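Local coordinates for protein bifunctional pinoresinol-lariciresinol reductase 1 (Thuja plicata, PDB 1QYD) that reduces pinoresinol to lariciresinol, and lariciresinol on to secoisolariciresinol, with hydride from NADPH, enantioselective steps of lignan biosynthesis in western red cedar, at residues A[150-158]-A[213-221]; A[168-179]-A[229-237]. All coordinates share one frame; numbering follows the deposited sequence.

Contact 1 (A[150-158]-A[213-221]); sequences IPYTYVSSN and TLNKTMYIR
Backbone hydrogen bonds zip Y154 and S156 to the chain at 216-220. The amide of Y154 gives to K216 O, the carbonyl of Y154 takes M218 N at 2.6 Å (N-H...O angle 162°), and S156 O receives I220 N; the bond from S156 N to M218 O is weak. CA-H...O contacts fill in between, the shortest from Y219 CA to S156 O at 3.1 Å. N215 N also gives to Y152 O, 2.7 Å away.

This is parallel pairing of strands 154-156 and 217-219, their directions 24° apart, in the small sheet that strand 290-292 completes within this Rossmann-like NmrA-family protein.

T153 donates through OG1 to T213 O at 2.9 Å, arriving from above the carbonyl plane. R111 NH1 is hydrogen-bonded to T153 OG1 and T213 OG1, and T213 OG1 also to S207 O. Threonine suits because OG1 reaches that carbonyl while T153 CG2 packs on T213 CB.

Y152, its CG wedged between backbone N and carbonyl carbon (chi1 44°), lays a ring face over N215, whose CA makes a CH-pi contact 3.9 Å from the centroid. N215 OD1 lies over the same face, toward the rim, 3.1 Å from Y152 CE1; Y154 OH, bonded to E146, sits over the opposite face. T217 OG1 lies in plane at the Y154 ring edge.

Apolar contacts bring V155 CG1 to M218 SD at 4.0 Å, while I220 CD1 packs on S157 CB.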
loop_
_atom_site.group_PDB
_atom_site.type_symbol
_atom_site.label_atom_id
_atom_site.label_comp_id
_atom_site.label_asym_id
_atom_site.label_seq_id
_atom_site.Cartn_x
_atom_site.Cartn_y
_atom_site.Cartn_z
ATOM N N ILE A 150 -8.124 21.834 10.514
ATOM C CA ILE A 150 -9.150 21.914 9.486
ATOM C C ILE A 150 -10.475 21.708 10.220
ATOM O O ILE A 150 -10.468 21.106 11.298
ATOM C CB ILE A 150 -8.810 20.805 8.430
ATOM C CG1 ILE A 150 -7.534 21.238 7.693
ATOM C CG2 ILE A 150 -9.944 20.577 7.436
ATOM C CD1 ILE A 150 -6.999 20.312 6.586
ATOM N N PRO A 151 -11.617 22.227 9.761
ATOM C CA PRO A 151 -12.935 21.917 10.293
ATOM C C PRO A 151 -13.507 20.627 9.741
ATOM O O PRO A 151 -13.910 20.603 8.587
ATOM C CB PRO A 151 -13.756 23.109 9.936
ATOM C CG PRO A 151 -12.744 24.150 9.553
ATOM C CD PRO A 151 -11.704 23.345 8.847
ATOM N N TYR A 152 -13.579 19.558 10.546
ATOM C CA TYR A 152 -14.042 18.216 10.124
ATOM C C TYR A 152 -15.346 17.625 10.667
ATOM O O TYR A 152 -15.947 18.025 11.667
ATOM C CB TYR A 152 -12.952 17.139 10.391
ATOM C CG TYR A 152 -12.243 17.214 11.740
ATOM C CD1 TYR A 152 -11.234 18.165 11.891
ATOM C CD2 TYR A 152 -12.558 16.378 12.818
ATOM C CE1 TYR A 152 -10.543 18.296 13.099
ATOM C CE2 TYR A 152 -11.867 16.499 14.036
ATOM C CZ TYR A 152 -10.859 17.465 14.173
ATOM O OH TYR A 152 -10.150 17.653 15.362
ATOM N N THR A 153 -15.825 16.646 9.909
ATOM C CA THR A 153 -16.970 15.841 10.305
ATOM C C THR A 153 -16.583 14.517 9.728
ATOM O O THR A 153 -16.313 14.435 8.531
ATOM C CB THR A 153 -18.266 16.261 9.664
ATOM O OG1 THR A 153 -18.447 17.645 9.928
ATOM C CG2 THR A 153 -19.421 15.457 10.214
ATOM N N TYR A 154 -16.462 13.502 10.587
ATOM C CA TYR A 154 -16.141 12.172 10.080
ATOM C C TYR A 154 -17.438 11.385 9.989
ATOM O O TYR A 154 -18.093 11.078 10.973
ATOM C CB TYR A 154 -15.158 11.495 11.010
ATOM C CG TYR A 154 -13.839 12.237 11.113
ATOM C CD1 TYR A 154 -13.265 12.434 12.358
ATOM C CD2 TYR A 154 -13.189 12.702 9.976
ATOM C CE1 TYR A 154 -12.036 13.080 12.474
ATOM C CE2 TYR A 154 -11.961 13.358 10.088
ATOM C CZ TYR A 154 -11.385 13.537 11.338
ATOM O OH TYR A 154 -10.145 14.122 11.447
ATOM N N VAL A 155 -17.875 11.143 8.757
ATOM C CA VAL A 155 -19.128 10.472 8.495
ATOM C C VAL A 155 -18.941 8.974 8.482
ATOM O O VAL A 155 -18.682 8.399 7.430
ATOM C CB VAL A 155 -19.726 10.932 7.152
ATOM C CG1 VAL A 155 -20.731 12.039 7.390
ATOM C CG2 VAL A 155 -18.619 11.465 6.235
ATOM N N SER A 156 -19.003 8.367 9.690
ATOM C CA SER A 156 -18.970 6.914 9.920
ATOM C C SER A 156 -20.418 6.481 9.755
ATOM O O SER A 156 -21.301 6.844 10.529
ATOM C CB SER A 156 -18.518 6.633 11.307
ATOM O OG SER A 156 -18.221 5.265 11.305
ATOM N N SER A 157 -20.663 5.754 8.675
ATOM C CA SER A 157 -22.009 5.509 8.199
ATOM C C SER A 157 -22.442 4.050 8.081
ATOM O O SER A 157 -23.574 3.729 7.749
ATOM C CB SER A 157 -22.089 6.232 6.877
ATOM O OG SER A 157 -21.203 5.631 5.937
ATOM N N ASN A 158 -21.484 3.163 8.331
ATOM C CA ASN A 158 -21.618 1.708 8.424
ATOM C C ASN A 158 -21.817 0.876 7.152
ATOM O O ASN A 158 -21.031 1.017 6.207
ATOM C CB ASN A 158 -22.737 1.405 9.467
ATOM C CG ASN A 158 -22.400 1.954 10.863
ATOM O OD1 ASN A 158 -23.158 2.731 11.471
ATOM N ND2 ASN A 158 -21.227 1.575 11.383
ATOM N N THR A 213 -21.935 19.386 14.037
ATOM C CA THR A 213 -21.101 18.303 13.530
ATOM C C THR A 213 -19.643 18.688 13.342
ATOM O O THR A 213 -18.818 17.957 12.779
ATOM C CB THR A 213 -21.712 17.764 12.212
ATOM O OG1 THR A 213 -21.772 18.783 11.242
ATOM C CG2 THR A 213 -23.111 17.290 12.454
ATOM N N LEU A 214 -19.355 19.845 13.942
ATOM C CA LEU A 214 -18.048 20.476 13.926
ATOM C C LEU A 214 -17.008 19.764 14.781
ATOM O O LEU A 214 -17.051 19.792 16.022
ATOM C CB LEU A 214 -18.208 21.894 14.413
ATOM C CG LEU A 214 -17.639 23.062 13.641
ATOM C CD1 LEU A 214 -18.181 24.292 14.357
ATOM C CD2 LEU A 214 -16.110 23.003 13.518
ATOM N N ASN A 215 -16.052 19.150 14.074
ATOM C CA ASN A 215 -14.949 18.361 14.622
ATOM C C ASN A 215 -15.349 17.047 15.286
ATOM O O ASN A 215 -14.515 16.269 15.757
ATOM C CB ASN A 215 -14.117 19.210 15.623
ATOM C CG ASN A 215 -13.329 20.368 14.993
ATOM O OD1 ASN A 215 -12.705 20.280 13.937
ATOM N ND2 ASN A 215 -13.307 21.518 15.651
ATOM N N LYS A 216 -16.659 16.785 15.238
ATOM C CA LYS A 216 -17.322 15.594 15.724
ATOM C C LYS A 216 -17.453 14.493 14.664
ATOM O O LYS A 216 -17.490 14.755 13.450
ATOM C CB LYS A 216 -18.704 15.984 16.219
ATOM C CG LYS A 216 -18.800 16.670 17.574
ATOM C CD LYS A 216 -20.274 16.718 17.966
ATOM C CE LYS A 216 -20.551 17.091 19.426
ATOM N NZ LYS A 216 -21.969 17.257 19.718
ATOM N N THR A 217 -17.520 13.227 15.145
ATOM C CA THR A 217 -17.746 12.057 14.279
ATOM C C THR A 217 -19.256 11.896 14.145
ATOM O O THR A 217 -19.978 12.006 15.136
ATOM C CB THR A 217 -17.129 10.752 14.869
ATOM O OG1 THR A 217 -15.717 10.988 15.047
ATOM C CG2 THR A 217 -17.303 9.550 13.948
ATOM N N MET A 218 -19.765 11.710 12.917
ATOM C CA MET A 218 -21.193 11.585 12.685
ATOM C C MET A 218 -21.500 10.154 12.353
ATOM O O MET A 218 -21.148 9.687 11.275
ATOM C CB MET A 218 -21.652 12.461 11.523
ATOM C CG MET A 218 -23.159 12.381 11.447
ATOM S SD MET A 218 -23.798 12.945 9.868
ATOM C CE MET A 218 -24.846 14.130 10.590
ATOM N N TYR A 219 -22.123 9.451 13.294
ATOM C CA TYR A 219 -22.545 8.066 13.115
ATOM C C TYR A 219 -23.952 8.028 12.523
ATOM O O TYR A 219 -24.812 8.835 12.869
ATOM C CB TYR A 219 -22.554 7.333 14.456
ATOM C CG TYR A 219 -21.204 7.171 15.153
ATOM C CD1 TYR A 219 -20.237 6.328 14.616
ATOM C CD2 TYR A 219 -20.922 7.854 16.340
ATOM C CE1 TYR A 219 -19.005 6.172 15.263
ATOM C CE2 TYR A 219 -19.696 7.702 16.985
ATOM C CZ TYR A 219 -18.743 6.860 16.445
ATOM O OH TYR A 219 -17.529 6.690 17.082
ATOM N N ILE A 220 -24.233 7.171 11.546
ATOM C CA ILE A 220 -25.605 7.006 11.092
ATOM C C ILE A 220 -25.883 5.636 11.709
ATOM O O ILE A 220 -25.176 4.636 11.473
ATOM C CB ILE A 220 -25.699 6.961 9.568
ATOM C CG1 ILE A 220 -24.944 8.088 8.870
ATOM C CG2 ILE A 220 -27.179 7.090 9.259
ATOM C CD1 ILE A 220 -25.207 8.297 7.368
ATOM N N ARG A 221 -26.863 5.681 12.633
ATOM C CA ARG A 221 -27.263 4.511 13.416
ATOM C C ARG A 221 -28.760 4.365 13.398
ATOM O O ARG A 221 -29.346 4.437 14.481
ATOM C CB ARG A 221 -26.794 4.641 14.888
ATOM C CG ARG A 221 -25.438 4.043 15.125
ATOM C CD ARG A 221 -25.021 4.081 16.569
ATOM N NE ARG A 221 -23.758 3.357 16.669
ATOM C CZ ARG A 221 -23.050 3.248 17.802
ATOM N NH1 ARG A 221 -23.416 3.794 18.967
ATOM N NH2 ARG A 221 -21.948 2.521 17.760
#

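Contact 2 (A[168-179]-A[229-237]); sequences LAQLDGHMMPPR and QKEVIQIWE
The indole of W236 takes P177 over one face: CB stands 3.7 Å from the centroid of the five-membered ring, 18° off the normal, a CH-pi contact in which the C-H of P177 CB meets the electron-rich ring. At the ring's edge, near its plane, comes the backbone N of R179, 3.8 Å from W236 CH2. L168 approaches obliquely, its CD2 lying 3.9 Å from W236 CE3. With CG anti to the backbone N (chi1 -166°), W236 extends from its helix toward the loop, where a broad flat residue can meet several loop residues at once. Were W236 an alanine, P177 would probably face a gap and the L168 methyl lose its aromatic neighbour.

L168 itself carries the other half of the contact. L168 CD1 lies alongside V232 CG1 at 4.0 Å, the two side chains pointing contrary ways, and L168 CG rests 4.2 Å from I233 CG1. A branched aliphatic suits this place because its two methyls can serve different helix positions. V182 of strand 181-182 also touches L168 and I233.

Q229, extended beyond CG, brings NE2 nearest to L168 O, at 3.9 Å; its OE1 accepts from the backbone N of Y185, and NE2 bonds weakly to L183 O. The loop 168-179 is thus joined to residues 229-236 of the helix by dispersion and CH-pi contacts, which depend on fit of shape more than on directed polar bonds.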
loop_
_atom_site.group_PDB
_atom_site.type_symbol
_atom_site.label_atom_id
_atom_site.label_comp_id
_atom_site.label_asym_id
_atom_site.label_seq_id
_atom_site.Cartn_x
_atom_site.Cartn_y
_atom_site.Cartn_z
ATOM N N LEU A 168 -26.706 -10.486 1.335
ATOM C CA LEU A 168 -27.112 -10.990 2.662
ATOM C C LEU A 168 -25.889 -11.290 3.547
ATOM O O LEU A 168 -25.988 -11.824 4.649
ATOM C CB LEU A 168 -28.001 -12.243 2.516
ATOM C CG LEU A 168 -29.432 -12.237 3.065
ATOM C CD1 LEU A 168 -30.100 -10.910 2.876
ATOM C CD2 LEU A 168 -30.232 -13.314 2.341
ATOM N N ALA A 169 -24.750 -10.780 3.037
ATOM C CA ALA A 169 -23.375 -10.784 3.515
ATOM C C ALA A 169 -22.530 -12.013 3.165
ATOM O O ALA A 169 -21.616 -12.425 3.896
ATOM C CB ALA A 169 -23.390 -10.571 5.024
ATOM N N GLN A 170 -22.759 -12.571 1.961
ATOM C CA GLN A 170 -22.090 -13.807 1.607
ATOM C C GLN A 170 -20.784 -13.735 0.867
ATOM O O GLN A 170 -20.566 -12.992 -0.094
ATOM C CB GLN A 170 -23.057 -14.669 0.838
ATOM C CG GLN A 170 -23.531 -15.754 1.818
ATOM C CD GLN A 170 -24.917 -15.588 2.416
ATOM O OE1 GLN A 170 -25.136 -15.519 3.620
ATOM N NE2 GLN A 170 -25.923 -15.575 1.571
ATOM N N LEU A 171 -19.939 -14.610 1.406
ATOM C CA LEU A 171 -18.538 -14.829 1.063
ATOM C C LEU A 171 -18.220 -15.031 -0.398
ATOM O O LEU A 171 -17.047 -15.255 -0.726
ATOM C CB LEU A 171 -17.947 -16.081 1.785
ATOM C CG LEU A 171 -17.877 -16.335 3.296
ATOM C CD1 LEU A 171 -17.052 -17.569 3.567
ATOM C CD2 LEU A 171 -17.207 -15.182 3.993
ATOM N N ASP A 172 -19.263 -15.021 -1.246
ATOM C CA ASP A 172 -19.134 -15.315 -2.667
ATOM C C ASP A 172 -19.134 -14.109 -3.583
ATOM O O ASP A 172 -18.741 -14.204 -4.753
ATOM C CB ASP A 172 -20.251 -16.300 -3.119
ATOM C CG ASP A 172 -21.714 -15.927 -2.952
ATOM O OD1 ASP A 172 -22.059 -14.802 -2.610
ATOM O OD2 ASP A 172 -22.541 -16.794 -3.175
ATOM N N GLY A 173 -19.581 -12.982 -3.025
ATOM C CA GLY A 173 -19.533 -11.729 -3.745
ATOM C C GLY A 173 -20.710 -11.492 -4.650
ATOM O O GLY A 173 -20.728 -10.463 -5.310
ATOM N N HIS A 174 -21.707 -12.374 -4.726
ATOM C CA HIS A 174 -22.880 -12.135 -5.547
ATOM C C HIS A 174 -23.617 -10.983 -4.887
ATOM O O HIS A 174 -23.620 -10.905 -3.672
ATOM C CB HIS A 174 -23.788 -13.398 -5.597
ATOM C CG HIS A 174 -23.161 -14.708 -6.104
ATOM N ND1 HIS A 174 -21.871 -15.082 -6.174
ATOM C CD2 HIS A 174 -23.904 -15.783 -6.547
ATOM C CE1 HIS A 174 -21.820 -16.318 -6.626
ATOM N NE2 HIS A 174 -23.046 -16.736 -6.848
ATOM N N MET A 175 -24.177 -10.024 -5.620
ATOM C CA MET A 175 -24.869 -8.898 -5.016
ATOM C C MET A 175 -26.353 -9.010 -5.055
ATOM O O MET A 175 -27.095 -8.043 -5.231
ATOM C CB MET A 175 -24.513 -7.598 -5.686
ATOM C CG MET A 175 -23.939 -6.753 -4.586
ATOM S SD MET A 175 -22.271 -7.370 -4.297
ATOM C CE MET A 175 -22.215 -7.528 -2.549
ATOM N N MET A 176 -26.719 -10.275 -4.885
ATOM C CA MET A 176 -28.102 -10.697 -4.840
ATOM C C MET A 176 -28.337 -11.621 -3.661
ATOM O O MET A 176 -27.408 -12.328 -3.258
ATOM C CB MET A 176 -28.445 -11.403 -6.119
ATOM C CG MET A 176 -28.714 -10.398 -7.221
ATOM S SD MET A 176 -30.201 -9.390 -7.026
ATOM C CE MET A 176 -30.887 -9.751 -8.622
ATOM N N PRO A 177 -29.513 -11.638 -3.018
ATOM C CA PRO A 177 -29.811 -12.544 -1.920
ATOM C C PRO A 177 -29.973 -13.929 -2.524
ATOM O O PRO A 177 -30.658 -14.070 -3.541
ATOM C CB PRO A 177 -31.067 -11.970 -1.318
ATOM C CG PRO A 177 -31.319 -10.631 -1.985
ATOM C CD PRO A 177 -30.708 -10.866 -3.352
ATOM N N PRO A 178 -29.300 -14.961 -2.016
ATOM C CA PRO A 178 -29.308 -16.283 -2.625
ATOM C C PRO A 178 -30.419 -17.234 -2.214
ATOM O O PRO A 178 -30.809 -17.268 -1.050
ATOM C CB PRO A 178 -27.924 -16.817 -2.310
ATOM C CG PRO A 178 -27.675 -16.271 -0.933
ATOM C CD PRO A 178 -28.185 -14.846 -1.081
ATOM N N ARG A 179 -30.934 -17.999 -3.184
ATOM C CA ARG A 179 -31.869 -19.080 -2.905
ATOM C C ARG A 179 -31.089 -20.302 -2.377
ATOM O O ARG A 179 -29.884 -20.482 -2.645
ATOM C CB ARG A 179 -32.637 -19.447 -4.185
ATOM C CG ARG A 179 -33.819 -20.386 -3.882
ATOM C CD ARG A 179 -34.761 -20.648 -5.047
ATOM N NE ARG A 179 -35.588 -19.491 -5.338
ATOM C CZ ARG A 179 -35.922 -19.173 -6.590
ATOM N NH1 ARG A 179 -35.510 -19.907 -7.624
ATOM N NH2 ARG A 179 -36.684 -18.104 -6.813
ATOM N N GLN A 229 -27.384 -10.221 11.616
ATOM C CA GLN A 229 -27.280 -10.886 10.321
ATOM C C GLN A 229 -28.494 -11.694 9.927
ATOM O O GLN A 229 -28.996 -11.585 8.815
ATOM C CB GLN A 229 -26.100 -11.827 10.290
ATOM C CG GLN A 229 -25.918 -12.392 8.875
ATOM C CD GLN A 229 -24.792 -13.392 8.829
ATOM O OE1 GLN A 229 -24.145 -13.711 9.831
ATOM N NE2 GLN A 229 -24.575 -13.898 7.623
ATOM N N LYS A 230 -28.870 -12.529 10.895
ATOM C CA LYS A 230 -30.005 -13.414 10.872
ATOM C C LYS A 230 -31.274 -12.585 10.724
ATOM O O LYS A 230 -32.145 -12.961 9.946
ATOM C CB LYS A 230 -29.897 -14.183 12.181
ATOM C CG LYS A 230 -30.736 -15.383 12.606
ATOM C CD LYS A 230 -30.239 -15.742 14.032
ATOM C CE LYS A 230 -31.040 -16.866 14.741
ATOM N NZ LYS A 230 -30.809 -16.960 16.183
ATOM N N GLU A 231 -31.446 -11.453 11.398
ATOM C CA GLU A 231 -32.657 -10.687 11.207
ATOM C C GLU A 231 -32.818 -10.033 9.873
ATOM O O GLU A 231 -33.953 -9.672 9.578
ATOM C CB GLU A 231 -32.799 -9.571 12.153
ATOM C CG GLU A 231 -32.865 -9.977 13.602
ATOM C CD GLU A 231 -32.857 -8.708 14.419
ATOM O OE1 GLU A 231 -31.775 -8.169 14.659
ATOM O OE2 GLU A 231 -33.941 -8.247 14.773
ATOM N N VAL A 232 -31.736 -9.787 9.109
ATOM C CA VAL A 232 -31.833 -9.288 7.727
ATOM C C VAL A 232 -32.132 -10.473 6.790
ATOM O O VAL A 232 -32.820 -10.318 5.776
ATOM C CB VAL A 232 -30.503 -8.569 7.288
ATOM C CG1 VAL A 232 -30.404 -8.232 5.770
ATOM C CG2 VAL A 232 -30.474 -7.283 8.098
ATOM N N ILE A 233 -31.638 -11.675 7.130
ATOM C CA ILE A 233 -31.981 -12.878 6.410
ATOM C C ILE A 233 -33.452 -13.061 6.603
ATOM O O ILE A 233 -34.110 -13.455 5.654
ATOM C CB ILE A 233 -31.299 -14.108 6.942
ATOM C CG1 ILE A 233 -29.787 -13.938 6.905
ATOM C CG2 ILE A 233 -31.731 -15.281 6.086
ATOM C CD1 ILE A 233 -28.834 -15.125 7.183
ATOM N N GLN A 234 -33.966 -12.721 7.788
ATOM C CA GLN A 234 -35.376 -12.865 8.108
ATOM C C GLN A 234 -36.363 -11.941 7.438
ATOM O O GLN A 234 -37.533 -12.326 7.302
ATOM C CB GLN A 234 -35.581 -12.736 9.581
ATOM C CG GLN A 234 -35.322 -14.058 10.275
ATOM C CD GLN A 234 -35.450 -13.940 11.781
ATOM O OE1 GLN A 234 -34.671 -14.536 12.527
ATOM N NE2 GLN A 234 -36.418 -13.157 12.268
ATOM N N ILE A 235 -35.913 -10.743 7.036
ATOM C CA ILE A 235 -36.722 -9.828 6.239
ATOM C C ILE A 235 -36.783 -10.389 4.821
ATOM O O ILE A 235 -37.789 -10.201 4.140
ATOM C CB ILE A 235 -36.071 -8.423 6.260
ATOM C CG1 ILE A 235 -36.130 -7.850 7.683
ATOM C CG2 ILE A 235 -36.781 -7.500 5.270
ATOM C CD1 ILE A 235 -35.173 -6.684 8.021
ATOM N N TRP A 236 -35.728 -11.088 4.351
ATOM C CA TRP A 236 -35.757 -11.693 3.024
ATOM C C TRP A 236 -36.753 -12.834 3.050
ATOM O O TRP A 236 -37.637 -12.923 2.198
ATOM C CB TRP A 236 -34.409 -12.303 2.552
ATOM C CG TRP A 236 -34.441 -12.588 1.027
ATOM C CD1 TRP A 236 -34.992 -11.674 0.157
ATOM C CD2 TRP A 236 -33.993 -13.692 0.352
ATOM N NE1 TRP A 236 -34.902 -12.179 -1.041
ATOM C CE2 TRP A 236 -34.317 -13.373 -0.968
ATOM C CE3 TRP A 236 -33.380 -14.905 0.621
ATOM C CZ2 TRP A 236 -34.044 -14.231 -2.036
ATOM C CZ3 TRP A 236 -33.105 -15.777 -0.445
ATOM C CH2 TRP A 236 -33.427 -15.457 -1.765
ATOM N N GLU A 237 -36.618 -13.681 4.076
ATOM C CA GLU A 237 -37.498 -14.808 4.271
ATOM C C GLU A 237 -38.913 -14.303 4.263
ATOM O O GLU A 237 -39.655 -14.700 3.362
ATOM C CB GLU A 237 -37.179 -15.494 5.583
ATOM C CG GLU A 237 -36.101 -16.516 5.319
ATOM C CD GLU A 237 -35.401 -17.143 6.503
ATOM O OE1 GLU A 237 -34.384 -17.761 6.233
ATOM O OE2 GLU A 237 -35.824 -17.030 7.661
#

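Overall arrangement
Contact 1 and contact 2 lie on opposite sides of the chain's centre, their own centres 29 Å apart and their nearest atoms about 12 Å, so neither touches the other. Their segments alternate along the chain: 150-158, then 168-179, then 213-221, then 229-237. Contact 1 is the deeper, its centre 11 Å from the chain's centre against 20 Å for contact 2. Contact 1 borders the inferred NADP(+) site, the side chain of Y154 being about 4 Å from that of R142 and the side chain of S157 about 6 Å from that of I16. In contact 2 the side chain of A169 is about 10 Å from that of H271, inferred to bind substrate.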